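Long-range contact in RimK domain protein ATP-grasp (PDB 5I47), which probably binds ATP and a metal ion as an ATP-grasp ligase of the RimK type, its exact substrate being uncertain: residues L42-L56 against L68-V80. Residues are numbered along the deposited sequence; the frame is centred on the assembly and turned at random.
Sequences LSPAAPSAGDFVAAL and LAALLASGGTPVV
Leu42 drops one methyl, CD2, among three leucines of helix 63-74: it lies 3.8 Å from CD1 of Leu68 and also meets CB of Leu71 and CD2 of Leu72, crossing the side chains of Leu68 and Leu72 at about a right angle. Leu72 spreads its two methyls between separate partners. With CG of Leu72 anti to the carbonyl carbon (chi1 -66°), its CD2 lies 3.9 Å from CB of Ala49, whereas its CD1 reaches more loosely toward CB of Ala55. Pro47 presses its ring on the last helical turn, CG only 3.0 Å from Leu71 O, a tight approach to a carbonyl that already accepts from Ser74 OG and Gly75 N. Beyond the ring, Pro47 O receives a CA-H...O contact from Gly75 just before Gly76, whose positive phi closes a Schellman motif. Thr77 divides its branches: CG2, anti to the backbone N, packs 4.0 Å from Ala54 C, while OG1 shares a water with Gly50 O, linking the loop to the turn after the helix. Next come two parallel strands, joined by hydrogen bonds from Ala55 N to Pro78 O (2.8 Å) and from Val80 N to Ala55 O (2.8 Å, 165° at the hydrogen). Ala55 CB and Val79 CG2 meet on the helix-facing side of the sheet; on the other, Leu56 turns CD1 obliquely onto Val80 CG1, 3.7 Å away. Strand 54-57, helix 63-74 and strand 79-80 thus form a beta-alpha-beta unit of the Rossmann-like preATP-grasp domain. Strand 6-10 flanks strand 54-57 across from 79-80, helix 267-275 packs against Leu56 and Val80, and Leu42 pairs antiparallel with a strand of the second subunit, whose Phe113 and Val111 pack on Leu68 and Leu71.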
ATOM      1  N   LEU B  42     -12.098 -14.280   1.570  1.00 45.11           N
ATOM      2  CA  LEU B  42     -12.542 -13.779   2.863  1.00 40.84           C
ATOM      3  C   LEU B  42     -13.688 -12.787   2.715  1.00 37.69           C
ATOM      4  O   LEU B  42     -13.743 -12.003   1.763  1.00 35.14           O
ATOM      5  CB  LEU B  42     -11.382 -13.118   3.610  1.00 37.19           C
ATOM      6  CG  LEU B  42     -10.508 -14.001   4.503  1.00 39.56           C
ATOM      7  CD1 LEU B  42      -9.968 -15.206   3.752  1.00 37.01           C
ATOM      8  CD2 LEU B  42      -9.364 -13.186   5.092  1.00 43.86           C
ATOM      9  N   SER B  43     -14.603 -12.824   3.685  1.00 39.74           N
ATOM     10  CA  SER B  43     -15.723 -11.898   3.738  1.00 43.05           C
ATOM     11  C   SER B  43     -15.388 -10.744   4.668  1.00 42.64           C
ATOM     12  O   SER B  43     -15.051 -10.986   5.836  1.00 42.25           O
ATOM     13  CB  SER B  43     -16.981 -12.613   4.219  1.00 50.60           C
ATOM     14  OG  SER B  43     -17.921 -11.690   4.745  1.00 55.94           O
ATOM     15  N   PRO B  44     -15.465  -9.492   4.212  1.00 42.00           N
ATOM     16  CA  PRO B  44     -15.092  -8.370   5.088  1.00 39.12           C
ATOM     17  C   PRO B  44     -15.956  -8.249   6.329  1.00 44.47           C
ATOM     18  O   PRO B  44     -15.468  -7.789   7.370  1.00 46.85           O
ATOM     19  CB  PRO B  44     -15.252  -7.148   4.175  1.00 38.85           C
ATOM     20  CG  PRO B  44     -15.153  -7.693   2.791  1.00 42.94           C
ATOM     21  CD  PRO B  44     -15.776  -9.049   2.845  1.00 44.11           C
ATOM     22  N   ALA B  45     -17.229  -8.643   6.254  1.00 52.60           N
ATOM     23  CA  ALA B  45     -18.106  -8.528   7.415  1.00 52.43           C
ATOM     24  C   ALA B  45     -17.702  -9.488   8.528  1.00 53.22           C
ATOM     25  O   ALA B  45     -17.879  -9.171   9.709  1.00 52.70           O
ATOM     26  CB  ALA B  45     -19.558  -8.772   7.005  1.00 53.24           C
ATOM     27  N   ALA B  46     -17.169 -10.656   8.177  1.00 53.62           N
ATOM     28  CA  ALA B  46     -16.683 -11.615   9.161  1.00 55.59           C
ATOM     29  C   ALA B  46     -15.559 -12.441   8.550  1.00 51.62           C
ATOM     30  O   ALA B  46     -15.790 -13.575   8.114  1.00 47.89           O
ATOM     31  CB  ALA B  46     -17.814 -12.523   9.645  1.00 58.75           C
ATOM     32  N   PRO B  47     -14.337 -11.918   8.487  1.00 49.60           N
ATOM     33  CA  PRO B  47     -13.255 -12.668   7.839  1.00 51.91           C
ATOM     34  C   PRO B  47     -12.730 -13.793   8.717  1.00 53.46           C
ATOM     35  O   PRO B  47     -12.580 -13.648   9.934  1.00 55.80           O
ATOM     36  CB  PRO B  47     -12.182 -11.599   7.593  1.00 49.23           C
ATOM     37  CG  PRO B  47     -12.443 -10.564   8.624  1.00 44.81           C
ATOM     38  CD  PRO B  47     -13.918 -10.557   8.880  1.00 44.55           C
ATOM     39  N   SER B  48     -12.451 -14.926   8.078  1.00 51.63           N
ATOM     40  CA  SER B  48     -11.914 -16.090   8.767  1.00 50.52           C
ATOM     41  C   SER B  48     -11.371 -17.066   7.735  1.00 46.38           C
ATOM     42  O   SER B  48     -11.870 -17.137   6.610  1.00 44.56           O
ATOM     43  CB  SER B  48     -12.975 -16.777   9.636  1.00 52.67           C
ATOM     44  OG  SER B  48     -12.421 -17.874  10.344  1.00 56.63           O
ATOM     45  N   ALA B  49     -10.343 -17.813   8.134  1.00 46.30           N
ATOM     46  CA  ALA B  49      -9.756 -18.852   7.301  1.00 50.12           C
ATOM     47  C   ALA B  49      -9.974 -20.240   7.889  1.00 53.08           C
ATOM     48  O   ALA B  49      -9.298 -21.194   7.494  1.00 51.73           O
ATOM     49  CB  ALA B  49      -8.264 -18.590   7.093  1.00 49.35           C
ATOM     50  N   GLY B  50     -10.912 -20.368   8.818  1.00 54.93           N
ATOM     51  CA  GLY B  50     -11.167 -21.603   9.525  1.00 57.47           C
ATOM     52  C   GLY B  50     -10.948 -21.442  11.016  1.00 62.90           C
ATOM     53  O   GLY B  50     -10.539 -20.390  11.505  1.00 67.25           O
ATOM     54  N   ASP B  51     -11.229 -22.521  11.739  1.00 68.26           N
ATOM     55  CA  ASP B  51     -11.066 -22.526  13.189  1.00 66.61           C
ATOM     56  C   ASP B  51      -9.582 -22.593  13.529  1.00 62.20           C
ATOM     57  O   ASP B  51      -8.948 -23.643  13.375  1.00 61.67           O
ATOM     58  CB  ASP B  51     -11.827 -23.698  13.801  1.00 72.48           C
ATOM     59  CG  ASP B  51     -11.805 -23.682  15.319  1.00 76.67           C
ATOM     60  OD1 ASP B  51     -11.708 -22.581  15.903  1.00 77.17           O
ATOM     61  OD2 ASP B  51     -11.888 -24.771  15.925  1.00 77.40           O
ATOM     62  N   PHE B  52      -9.021 -21.472  13.979  1.00 55.86           N
ATOM     63  CA  PHE B  52      -7.612 -21.402  14.335  1.00 51.53           C
ATOM     64  C   PHE B  52      -7.438 -20.435  15.493  1.00 53.14           C
ATOM     65  O   PHE B  52      -8.093 -19.391  15.542  1.00 58.75           O
ATOM     66  CB  PHE B  52      -6.744 -20.943  13.158  1.00 44.71           C
ATOM     67  CG  PHE B  52      -6.774 -21.870  11.983  1.00 41.36           C
ATOM     68  CD1 PHE B  52      -5.983 -23.004  11.960  1.00 43.15           C
ATOM     69  CD2 PHE B  52      -7.593 -21.605  10.900  1.00 36.57           C
ATOM     70  CE1 PHE B  52      -6.010 -23.858  10.880  1.00 41.58           C
ATOM     71  CE2 PHE B  52      -7.622 -22.452   9.819  1.00 35.53           C
ATOM     72  CZ  PHE B  52      -6.829 -23.581   9.808  1.00 38.82           C
ATOM     73  N   VAL B  53      -6.541 -20.787  16.414  1.00 48.92           N
ATOM     74  CA  VAL B  53      -6.205 -19.871  17.496  1.00 47.91           C
ATOM     75  C   VAL B  53      -5.165 -18.848  17.065  1.00 45.16           C
ATOM     76  O   VAL B  53      -5.015 -17.812  17.726  1.00 45.20           O
ATOM     77  CB  VAL B  53      -5.714 -20.652  18.725  1.00 48.96           C
ATOM     78  CG1 VAL B  53      -6.691 -21.770  19.051  1.00 55.20           C
ATOM     79  CG2 VAL B  53      -4.318 -21.206  18.483  1.00 43.65           C
ATOM     80  N   ALA B  54      -4.454 -19.102  15.969  1.00 41.78           N
ATOM     81  CA  ALA B  54      -3.443 -18.185  15.462  1.00 38.59           C
ATOM     82  C   ALA B  54      -3.106 -18.572  14.030  1.00 39.20           C
ATOM     83  O   ALA B  54      -3.344 -19.705  13.601  1.00 39.14           O
ATOM     84  CB  ALA B  54      -2.184 -18.198  16.334  1.00 36.73           C
ATOM     85  N   ALA B  55      -2.556 -17.608  13.292  1.00 35.84           N
ATOM     86  CA  ALA B  55      -2.035 -17.834  11.953  1.00 29.98           C
ATOM     87  C   ALA B  55      -0.602 -17.331  11.892  1.00 30.61           C
ATOM     88  O   ALA B  55      -0.263 -16.320  12.514  1.00 31.04           O
ATOM     89  CB  ALA B  55      -2.882 -17.132  10.887  1.00 24.37           C
ATOM     90  N   LEU B  56       0.242 -18.047  11.154  1.00 28.86           N
ATOM     91  CA  LEU B  56       1.647 -17.684  11.008  1.00 29.88           C
ATOM     92  C   LEU B  56       1.948 -17.560   9.522  1.00 36.40           C
ATOM     93  O   LEU B  56       1.931 -18.560   8.797  1.00 42.50           O
ATOM     94  CB  LEU B  56       2.555 -18.714  11.678  1.00 31.29           C
ATOM     95  CG  LEU B  56       4.069 -18.550  11.523  1.00 32.68           C
ATOM     96  CD1 LEU B  56       4.534 -17.213  12.068  1.00 29.75           C
ATOM     97  CD2 LEU B  56       4.784 -19.691  12.223  1.00 34.60           C
ATOM     98  N   LEU B  68      -4.025  -9.432   4.390  1.00 22.99           N
ATOM     99  CA  LEU B  68      -4.527 -10.699   4.913  1.00 24.83           C
ATOM    100  C   LEU B  68      -4.376 -10.771   6.427  1.00 26.26           C
ATOM    101  O   LEU B  68      -5.276 -11.259   7.123  1.00 29.73           O
ATOM    102  CB  LEU B  68      -3.800 -11.866   4.244  1.00 24.32           C
ATOM    103  CG  LEU B  68      -4.115 -13.269   4.771  1.00 24.05           C
ATOM    104  CD1 LEU B  68      -5.590 -13.592   4.594  1.00 26.38           C
ATOM    105  CD2 LEU B  68      -3.250 -14.307   4.079  1.00 21.35           C
ATOM    106  N   ALA B  69      -3.243 -10.293   6.953  1.00 19.69           N
ATOM    107  CA  ALA B  69      -3.038 -10.290   8.399  1.00 18.42           C
ATOM    108  C   ALA B  69      -4.026  -9.365   9.097  1.00 25.24           C
ATOM    109  O   ALA B  69      -4.469  -9.650  10.216  1.00 27.63           O
ATOM    110  CB  ALA B  69      -1.604  -9.878   8.722  1.00 18.10           C
ATOM    111  N   ALA B  70      -4.381  -8.248   8.458  1.00 23.19           N
ATOM    112  CA  ALA B  70      -5.313  -7.313   9.081  1.00 21.79           C
ATOM    113  C   ALA B  70      -6.734  -7.857   9.061  1.00 24.30           C
ATOM    114  O   ALA B  70      -7.482  -7.696  10.032  1.00 29.15           O
ATOM    115  CB  ALA B  70      -5.249  -5.957   8.380  1.00 17.52           C
ATOM    116  N   LEU B  71      -7.127  -8.495   7.958  1.00 22.93           N
ATOM    117  CA  LEU B  71      -8.459  -9.083   7.872  1.00 24.08           C
ATOM    118  C   LEU B  71      -8.626 -10.199   8.891  1.00 27.19           C
ATOM    119  O   LEU B  71      -9.596 -10.218   9.657  1.00 29.94           O
ATOM    120  CB  LEU B  71      -8.706  -9.606   6.456  1.00 21.32           C
ATOM    121  CG  LEU B  71      -9.183  -8.587   5.429  1.00 22.48           C
ATOM    122  CD1 LEU B  71      -8.980  -9.115   4.024  1.00 23.77           C
ATOM    123  CD2 LEU B  71     -10.647  -8.257   5.679  1.00 23.94           C
ATOM    124  N   LEU B  72      -7.683 -11.141   8.912  1.00 26.85           N
ATOM    125  CA  LEU B  72      -7.778 -12.248   9.855  1.00 32.51           C
ATOM    126  C   LEU B  72      -7.803 -11.744  11.293  1.00 31.44           C
ATOM    127  O   LEU B  72      -8.616 -12.204  12.102  1.00 36.83           O
ATOM    128  CB  LEU B  72      -6.623 -13.227   9.630  1.00 31.45           C
ATOM    129  CG  LEU B  72      -6.646 -13.971   8.291  1.00 29.54           C
ATOM    130  CD1 LEU B  72      -5.384 -14.808   8.098  1.00 26.26           C
ATOM    131  CD2 LEU B  72      -7.890 -14.839   8.189  1.00 27.23           C
ATOM    132  N   ALA B  73      -6.943 -10.775  11.622  1.00 30.23           N
ATOM    133  CA  ALA B  73      -6.888 -10.268  12.993  1.00 30.15           C
ATOM    134  C   ALA B  73      -8.208  -9.626  13.402  1.00 27.47           C
ATOM    135  O   ALA B  73      -8.710  -9.873  14.506  1.00 25.40           O
ATOM    136  CB  ALA B  73      -5.737  -9.273  13.143  1.00 27.45           C
ATOM    137  N   SER B  74      -8.790  -8.802  12.525  1.00 29.98           N
ATOM    138  CA  SER B  74     -10.069  -8.170  12.832  1.00 38.44           C
ATOM    139  C   SER B  74     -11.188  -9.188  13.006  1.00 40.04           C
ATOM    140  O   SER B  74     -12.163  -8.906  13.713  1.00 39.19           O
ATOM    141  CB  SER B  74     -10.439  -7.155  11.743  1.00 41.22           C
ATOM    142  OG  SER B  74     -10.629  -7.780  10.484  1.00 44.03           O
ATOM    143  N   GLY B  75     -11.062 -10.364  12.394  1.00 40.73           N
ATOM    144  CA  GLY B  75     -12.043 -11.420  12.501  1.00 42.30           C
ATOM    145  C   GLY B  75     -11.903 -12.325  13.703  1.00 48.10           C
ATOM    146  O   GLY B  75     -12.762 -13.184  13.917  1.00 52.95           O
ATOM    147  N   GLY B  76     -10.844 -12.165  14.497  1.00 46.38           N
ATOM    148  CA  GLY B  76     -10.619 -12.992  15.665  1.00 42.55           C
ATOM    149  C   GLY B  76      -9.459 -13.959  15.562  1.00 39.89           C
ATOM    150  O   GLY B  76      -9.244 -14.738  16.499  1.00 41.61           O
ATOM    151  N   THR B  77      -8.705 -13.948  14.463  1.00 39.94           N
ATOM    152  CA  THR B  77      -7.552 -14.832  14.316  1.00 41.25           C
ATOM    153  C   THR B  77      -6.269 -14.014  14.365  1.00 41.85           C
ATOM    154  O   THR B  77      -5.931 -13.332  13.384  1.00 44.51           O
ATOM    155  CB  THR B  77      -7.625 -15.626  13.007  1.00 44.46           C
ATOM    156  OG1 THR B  77      -8.867 -16.337  12.940  1.00 53.04           O
ATOM    157  CG2 THR B  77      -6.479 -16.625  12.938  1.00 42.04           C
ATOM    158  N   PRO B  78      -5.532 -14.033  15.473  1.00 35.92           N
ATOM    159  CA  PRO B  78      -4.242 -13.335  15.513  1.00 33.02           C
ATOM    160  C   PRO B  78      -3.287 -13.879  14.461  1.00 32.54           C
ATOM    161  O   PRO B  78      -3.258 -15.080  14.184  1.00 38.77           O
ATOM    162  CB  PRO B  78      -3.734 -13.614  16.932  1.00 34.38           C
ATOM    163  CG  PRO B  78      -4.975 -13.866  17.726  1.00 36.73           C
ATOM    164  CD  PRO B  78      -5.918 -14.566  16.790  1.00 37.34           C
ATOM    165  N   VAL B  79      -2.502 -12.980  13.872  1.00 29.05           N
ATOM    166  CA  VAL B  79      -1.561 -13.332  12.816  1.00 30.83           C
ATOM    167  C   VAL B  79      -0.166 -12.864  13.206  1.00 29.43           C
ATOM    168  O   VAL B  79       0.009 -11.752  13.720  1.00 26.48           O
ATOM    169  CB  VAL B  79      -1.975 -12.731  11.455  1.00 28.99           C
ATOM    170  CG1 VAL B  79      -1.007 -13.167  10.357  1.00 27.12           C
ATOM    171  CG2 VAL B  79      -3.389 -13.148  11.104  1.00 28.07           C
ATOM    172  N   VAL B  80       0.820 -13.725  12.974  1.00 28.74           N
ATOM    173  CA  VAL B  80       2.229 -13.372  13.078  1.00 24.64           C
ATOM    174  C   VAL B  80       2.831 -13.507  11.684  1.00 29.83           C
ATOM    175  O   VAL B  80       2.785 -14.590  11.101  1.00 36.43           O
ATOM    176  CB  VAL B  80       2.967 -14.255  14.094  1.00 24.29           C
ATOM    177  CG1 VAL B  80       4.472 -14.061  13.974  1.00 20.70           C
ATOM    178  CG2 VAL B  80       2.492 -13.945  15.505  1.00 20.56           C
TER
HETATM  179  O   HOH W   1      -9.092 -17.942  10.347  1.00 37.43           O